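PDB 6YJO: FAD-binding PCMH-type domain-containing protein from Gibberella zeae, which carries a covalently linked FAD and probably oxidises oligosaccharides. Local coordinates for residues P238-W250 / G283-L297. Sequence-based numbering, arbitrary orientation.
Sequences PETVTPFSIELDW and GQTIQGVYYGTRANL
The Phe244 ring has Gly288 CA over one face, 4.0 Å from the ring centroid, and Leu297 CD1 over the opposite face, 3.8 Å from Phe244 CD1, both CH-pi contacts, with Thr242 O in plane at the edge. Chi1 of 63° sets the ring between its own backbone N and carbonyl carbon, over Gly288, which has no side chain in its way. The Tyr291 ring has Val289 CG1 over one face, toward the rim, and Val241 CG1 in plane at its edge; Pro238 CG meets Tyr291 CD1 obliquely at 3.6 Å. Gln284 CG meets the Trp250 ring obliquely at CE3, ring and amide planes 23° apart; a bend at chi2 (73°) brings Gln284 OE1 back to accept from Trp250 N at 3.0 Å, the N-H arriving from above the amide plane. Strands 242-248 and 283-290 run antiparallel within a seven-stranded sheet, probably that of the substrate domain, as in related PCMH-type flavoprotein oxidases. Phe244, Ile246, Leu248 and Ile286 point to the face packed by helix 294-308. There Ile286 branches two ways, CG2 to Ile246 CD1 and CG1 to Leu248 CD1. On the other face, Gln287 turns its NE2 to Gln276 OE1, its side chain about 10 Å from the flavin cofactor. Thr242 OG1 donates to Gly292 O, just past the end of strand 283-290, at 2.7 Å and also hydrogen-bonds with Thr317 OG1, while Thr293 OG1 N-caps the helix.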
loop_
_atom_site.group_PDB
_atom_site.type_symbol
_atom_site.label_atom_id
_atom_site.label_comp_id
_atom_site.label_asym_id
_atom_site.label_seq_id
_atom_site.Cartn_x
_atom_site.Cartn_y
_atom_site.Cartn_z
ATOM N N PRO A 238 18.040 -12.366 -0.977
ATOM C CA PRO A 238 18.533 -13.485 -1.778
ATOM C C PRO A 238 19.554 -13.006 -2.795
ATOM O O PRO A 238 19.568 -11.847 -3.209
ATOM C CB PRO A 238 17.272 -14.026 -2.458
ATOM C CG PRO A 238 16.394 -12.835 -2.594
ATOM C CD PRO A 238 16.704 -11.928 -1.422
ATOM N N GLU A 239 20.431 -13.926 -3.187
ATOM C CA GLU A 239 21.485 -13.633 -4.146
ATOM C C GLU A 239 21.132 -14.071 -5.559
ATOM O O GLU A 239 21.777 -13.614 -6.512
ATOM C CB GLU A 239 22.792 -14.313 -3.708
ATOM C CG GLU A 239 22.682 -15.820 -3.531
ATOM C CD GLU A 239 23.991 -16.457 -3.091
ATOM O OE1 GLU A 239 24.920 -15.714 -2.703
ATOM O OE2 GLU A 239 24.094 -17.700 -3.136
ATOM N N THR A 240 20.122 -14.924 -5.711
ATOM C CA THR A 240 19.729 -15.505 -6.992
ATOM C C THR A 240 18.249 -15.202 -7.202
ATOM O O THR A 240 17.385 -15.866 -6.620
ATOM C CB THR A 240 20.011 -17.005 -7.000
ATOM O OG1 THR A 240 21.423 -17.226 -6.890
ATOM C CG2 THR A 240 19.493 -17.655 -8.272
ATOM N N VAL A 241 17.954 -14.201 -8.029
ATOM C CA VAL A 241 16.593 -13.715 -8.228
ATOM C C VAL A 241 16.355 -13.551 -9.723
ATOM O O VAL A 241 17.166 -12.932 -10.421
ATOM C CB VAL A 241 16.347 -12.388 -7.475
ATOM C CG1 VAL A 241 17.150 -12.362 -6.175
ATOM C CG2 VAL A 241 16.684 -11.174 -8.331
ATOM N N THR A 242 15.249 -14.110 -10.210
ATOM C CA THR A 242 14.932 -14.117 -11.639
ATOM C C THR A 242 13.625 -13.386 -11.918
ATOM O O THR A 242 12.538 -13.968 -11.750
ATOM C CB THR A 242 14.845 -15.553 -12.157
ATOM O OG1 THR A 242 16.031 -16.271 -11.788
ATOM C CG2 THR A 242 14.694 -15.573 -13.678
ATOM N N PRO A 243 13.666 -12.126 -12.342
ATOM C CA PRO A 243 12.467 -11.512 -12.921
ATOM C C PRO A 243 12.091 -12.187 -14.230
ATOM O O PRO A 243 12.921 -12.799 -14.904
ATOM C CB PRO A 243 12.878 -10.051 -13.151
ATOM C CG PRO A 243 14.069 -9.827 -12.278
ATOM C CD PRO A 243 14.756 -11.152 -12.149
ATOM N N PHE A 244 10.811 -12.083 -14.584
ATOM C CA PHE A 244 10.334 -12.621 -15.852
ATOM C C PHE A 244 9.111 -11.851 -16.329
ATOM O O PHE A 244 8.385 -11.247 -15.539
ATOM C CB PHE A 244 10.002 -14.116 -15.739
ATOM C CG PHE A 244 8.888 -14.436 -14.769
ATOM C CD1 PHE A 244 9.145 -14.587 -13.416
ATOM C CD2 PHE A 244 7.587 -14.610 -15.217
ATOM C CE1 PHE A 244 8.127 -14.894 -12.528
ATOM C CE2 PHE A 244 6.566 -14.913 -14.333
ATOM C CZ PHE A 244 6.837 -15.055 -12.989
ATOM N N SER A 245 8.904 -11.883 -17.648
ATOM C CA SER A 245 7.683 -11.413 -18.285
ATOM C C SER A 245 7.213 -12.450 -19.294
ATOM O O SER A 245 8.020 -13.183 -19.870
ATOM C CB SER A 245 7.887 -10.062 -18.994
ATOM O OG SER A 245 8.574 -10.227 -20.222
ATOM N N ILE A 246 5.897 -12.522 -19.476
ATOM C CA ILE A 246 5.264 -13.288 -20.545
ATOM C C ILE A 246 4.284 -12.347 -21.230
ATOM O O ILE A 246 3.293 -11.928 -20.619
ATOM C CB ILE A 246 4.533 -14.539 -20.031
ATOM C CG1 ILE A 246 5.489 -15.494 -19.307
ATOM C CG2 ILE A 246 3.841 -15.238 -21.192
ATOM C CD1 ILE A 246 5.257 -15.558 -17.808
ATOM N N GLU A 247 4.553 -12.012 -22.488
ATOM C CA GLU A 247 3.683 -11.133 -23.254
ATOM C C GLU A 247 2.584 -11.942 -23.931
ATOM O O GLU A 247 2.828 -13.032 -24.457
ATOM C CB GLU A 247 4.488 -10.365 -24.300
ATOM C CG GLU A 247 5.676 -9.605 -23.732
ATOM C CD GLU A 247 6.414 -8.812 -24.793
ATOM O OE1 GLU A 247 5.977 -8.833 -25.963
ATOM O OE2 GLU A 247 7.428 -8.165 -24.457
ATOM N N LEU A 248 1.369 -11.398 -23.912
ATOM C CA LEU A 248 0.207 -12.066 -24.479
ATOM C C LEU A 248 -0.650 -11.057 -25.229
ATOM O O LEU A 248 -0.489 -9.841 -25.089
ATOM C CB LEU A 248 -0.638 -12.746 -23.397
ATOM C CG LEU A 248 0.040 -13.855 -22.595
ATOM C CD1 LEU A 248 0.343 -13.370 -21.182
ATOM C CD2 LEU A 248 -0.843 -15.091 -22.572
ATOM N N ASP A 249 -1.561 -11.590 -26.054
ATOM C CA ASP A 249 -2.595 -10.796 -26.724
ATOM C C ASP A 249 -3.878 -11.642 -26.765
ATOM O O ASP A 249 -4.246 -12.228 -27.788
ATOM C CB ASP A 249 -2.157 -10.361 -28.118
ATOM C CG ASP A 249 -3.159 -9.435 -28.770
ATOM O OD1 ASP A 249 -3.950 -8.802 -28.037
ATOM O OD2 ASP A 249 -3.166 -9.353 -30.012
ATOM N N TRP A 250 -4.563 -11.694 -25.627
ATOM C CA TRP A 250 -5.803 -12.447 -25.506
ATOM C C TRP A 250 -6.939 -11.795 -26.283
ATOM O O TRP A 250 -6.978 -10.576 -26.475
ATOM C CB TRP A 250 -6.224 -12.540 -24.041
ATOM C CG TRP A 250 -5.443 -13.487 -23.198
ATOM C CD1 TRP A 250 -4.693 -14.547 -23.617
ATOM C CD2 TRP A 250 -5.342 -13.459 -21.772
ATOM N NE1 TRP A 250 -4.132 -15.180 -22.534
ATOM C CE2 TRP A 250 -4.514 -14.530 -21.390
ATOM C CE3 TRP A 250 -5.874 -12.628 -20.782
ATOM C CZ2 TRP A 250 -4.204 -14.793 -20.057
ATOM C CZ3 TRP A 250 -5.566 -12.889 -19.463
ATOM C CH2 TRP A 250 -4.740 -13.963 -19.110
ATOM N N GLY A 283 -3.320 -5.225 -24.757
ATOM C CA GLY A 283 -2.665 -6.498 -24.541
ATOM C C GLY A 283 -2.424 -6.739 -23.068
ATOM O O GLY A 283 -2.746 -5.908 -22.212
ATOM N N GLN A 284 -1.841 -7.904 -22.790
ATOM C CA GLN A 284 -1.574 -8.353 -21.433
ATOM C C GLN A 284 -0.098 -8.698 -21.273
ATOM O O GLN A 284 0.622 -8.926 -22.251
ATOM C CB GLN A 284 -2.424 -9.578 -21.067
ATOM C CG GLN A 284 -3.931 -9.356 -21.125
ATOM C CD GLN A 284 -4.452 -9.254 -22.549
ATOM O OE1 GLN A 284 -3.826 -9.749 -23.490
ATOM N NE2 GLN A 284 -5.600 -8.606 -22.715
ATOM N N THR A 285 0.347 -8.733 -20.017
ATOM C CA THR A 285 1.717 -9.127 -19.690
ATOM C C THR A 285 1.711 -9.784 -18.318
ATOM O O THR A 285 1.472 -9.111 -17.312
ATOM C CB THR A 285 2.667 -7.931 -19.704
ATOM O OG1 THR A 285 2.698 -7.346 -21.012
ATOM C CG2 THR A 285 4.077 -8.367 -19.310
ATOM N N ILE A 286 1.983 -11.085 -18.278
ATOM C CA ILE A 286 2.218 -11.779 -17.015
ATOM C C ILE A 286 3.678 -11.575 -16.634
ATOM O O ILE A 286 4.583 -11.931 -17.396
ATOM C CB ILE A 286 1.869 -13.270 -17.122
ATOM C CG1 ILE A 286 0.354 -13.443 -17.272
ATOM C CG2 ILE A 286 2.356 -14.028 -15.886
ATOM C CD1 ILE A 286 -0.081 -14.862 -17.552
ATOM N N GLN A 287 3.909 -10.995 -15.460
ATOM C CA GLN A 287 5.244 -10.633 -15.010
ATOM C C GLN A 287 5.360 -10.893 -13.513
ATOM O O GLN A 287 4.391 -10.726 -12.766
ATOM C CB GLN A 287 5.538 -9.158 -15.314
ATOM C CG GLN A 287 4.640 -8.176 -14.552
ATOM C CD GLN A 287 4.654 -6.775 -15.139
ATOM O OE1 GLN A 287 5.151 -6.558 -16.241
ATOM N NE2 GLN A 287 4.104 -5.815 -14.399
ATOM N N GLY A 288 6.554 -11.272 -13.076
ATOM C CA GLY A 288 6.765 -11.555 -11.672
ATOM C C GLY A 288 8.224 -11.785 -11.353
ATOM O O GLY A 288 9.110 -11.383 -12.110
ATOM N N VAL A 289 8.464 -12.438 -10.212
ATOM C CA VAL A 289 9.812 -12.703 -9.721
ATOM C C VAL A 289 9.850 -14.102 -9.119
ATOM O O VAL A 289 8.986 -14.462 -8.312
ATOM C CB VAL A 289 10.263 -11.670 -8.670
ATOM C CG1 VAL A 289 11.614 -12.080 -8.084
ATOM C CG2 VAL A 289 10.333 -10.270 -9.272
ATOM N N TYR A 290 10.855 -14.885 -9.505
ATOM C CA TYR A 290 11.107 -16.201 -8.930
ATOM C C TYR A 290 12.459 -16.165 -8.232
ATOM O O TYR A 290 13.490 -15.946 -8.879
ATOM C CB TYR A 290 11.089 -17.289 -10.007
ATOM C CG TYR A 290 11.255 -18.690 -9.461
ATOM C CD1 TYR A 290 10.161 -19.399 -8.981
ATOM C CD2 TYR A 290 12.504 -19.306 -9.427
ATOM C CE1 TYR A 290 10.307 -20.679 -8.478
ATOM C CE2 TYR A 290 12.658 -20.590 -8.929
ATOM C CZ TYR A 290 11.557 -21.271 -8.457
ATOM O OH TYR A 290 11.700 -22.546 -7.956
ATOM N N TYR A 291 12.454 -16.363 -6.918
ATOM C CA TYR A 291 13.691 -16.385 -6.140
ATOM C C TYR A 291 14.325 -17.760 -6.311
ATOM O O TYR A 291 14.111 -18.688 -5.526
ATOM C CB TYR A 291 13.412 -16.032 -4.685
ATOM C CG TYR A 291 12.828 -14.643 -4.566
ATOM C CD1 TYR A 291 13.617 -13.520 -4.793
ATOM C CD2 TYR A 291 11.484 -14.450 -4.270
ATOM C CE1 TYR A 291 13.090 -12.250 -4.709
ATOM C CE2 TYR A 291 10.949 -13.179 -4.184
ATOM C CZ TYR A 291 11.757 -12.084 -4.404
ATOM O OH TYR A 291 11.230 -10.811 -4.321
ATOM N N GLY A 292 15.122 -17.874 -7.366
ATOM C CA GLY A 292 15.701 -19.141 -7.757
ATOM C C GLY A 292 16.298 -19.021 -9.145
ATOM O O GLY A 292 16.404 -17.924 -9.702
ATOM N N THR A 293 16.674 -20.171 -9.697
ATOM C CA THR A 293 17.345 -20.202 -10.988
ATOM C C THR A 293 16.332 -20.168 -12.131
ATOM O O THR A 293 15.148 -20.469 -11.962
ATOM C CB THR A 293 18.222 -21.450 -11.111
ATOM O OG1 THR A 293 17.394 -22.614 -11.212
ATOM C CG2 THR A 293 19.135 -21.585 -9.898
ATOM N N ARG A 294 16.819 -19.786 -13.316
ATOM C CA ARG A 294 15.957 -19.766 -14.493
ATOM C C ARG A 294 15.356 -21.142 -14.751
ATOM O O ARG A 294 14.141 -21.275 -14.952
ATOM C CB ARG A 294 16.740 -19.286 -15.718
ATOM C CG ARG A 294 16.005 -19.474 -17.053
ATOM C CD ARG A 294 14.655 -18.754 -17.068
ATOM N NE ARG A 294 13.848 -19.117 -18.232
ATOM C CZ ARG A 294 13.957 -18.555 -19.432
ATOM N NH1 ARG A 294 14.849 -17.598 -19.650
ATOM N NH2 ARG A 294 13.172 -18.956 -20.423
ATOM N N ALA A 295 16.198 -22.181 -14.745
ATOM C CA ALA A 295 15.719 -23.528 -15.030
ATOM C C ALA A 295 14.673 -23.981 -14.020
ATOM O O ALA A 295 13.764 -24.742 -14.371
ATOM C CB ALA A 295 16.894 -24.502 -15.056
ATOM N N ASN A 296 14.775 -23.530 -12.768
ATOM C CA ASN A 296 13.744 -23.871 -11.792
ATOM C C ASN A 296 12.466 -23.085 -12.043
ATOM O O ASN A 296 11.364 -23.629 -11.904
ATOM C CB ASN A 296 14.245 -23.623 -10.369
ATOM C CG ASN A 296 15.246 -24.663 -9.911
ATOM O OD1 ASN A 296 16.268 -24.328 -9.315
ATOM N ND2 ASN A 296 14.956 -25.935 -10.185
ATOM N N LEU A 297 12.592 -21.806 -12.408
ATOM C CA LEU A 297 11.423 -21.036 -12.820
ATOM C C LEU A 297 10.697 -21.736 -13.961
ATOM O O LEU A 297 9.463 -21.806 -13.977
ATOM C CB LEU A 297 11.849 -19.626 -13.237
ATOM C CG LEU A 297 10.826 -18.752 -13.972
ATOM C CD1 LEU A 297 9.716 -18.306 -13.034
ATOM C CD2 LEU A 297 11.510 -17.550 -14.606
#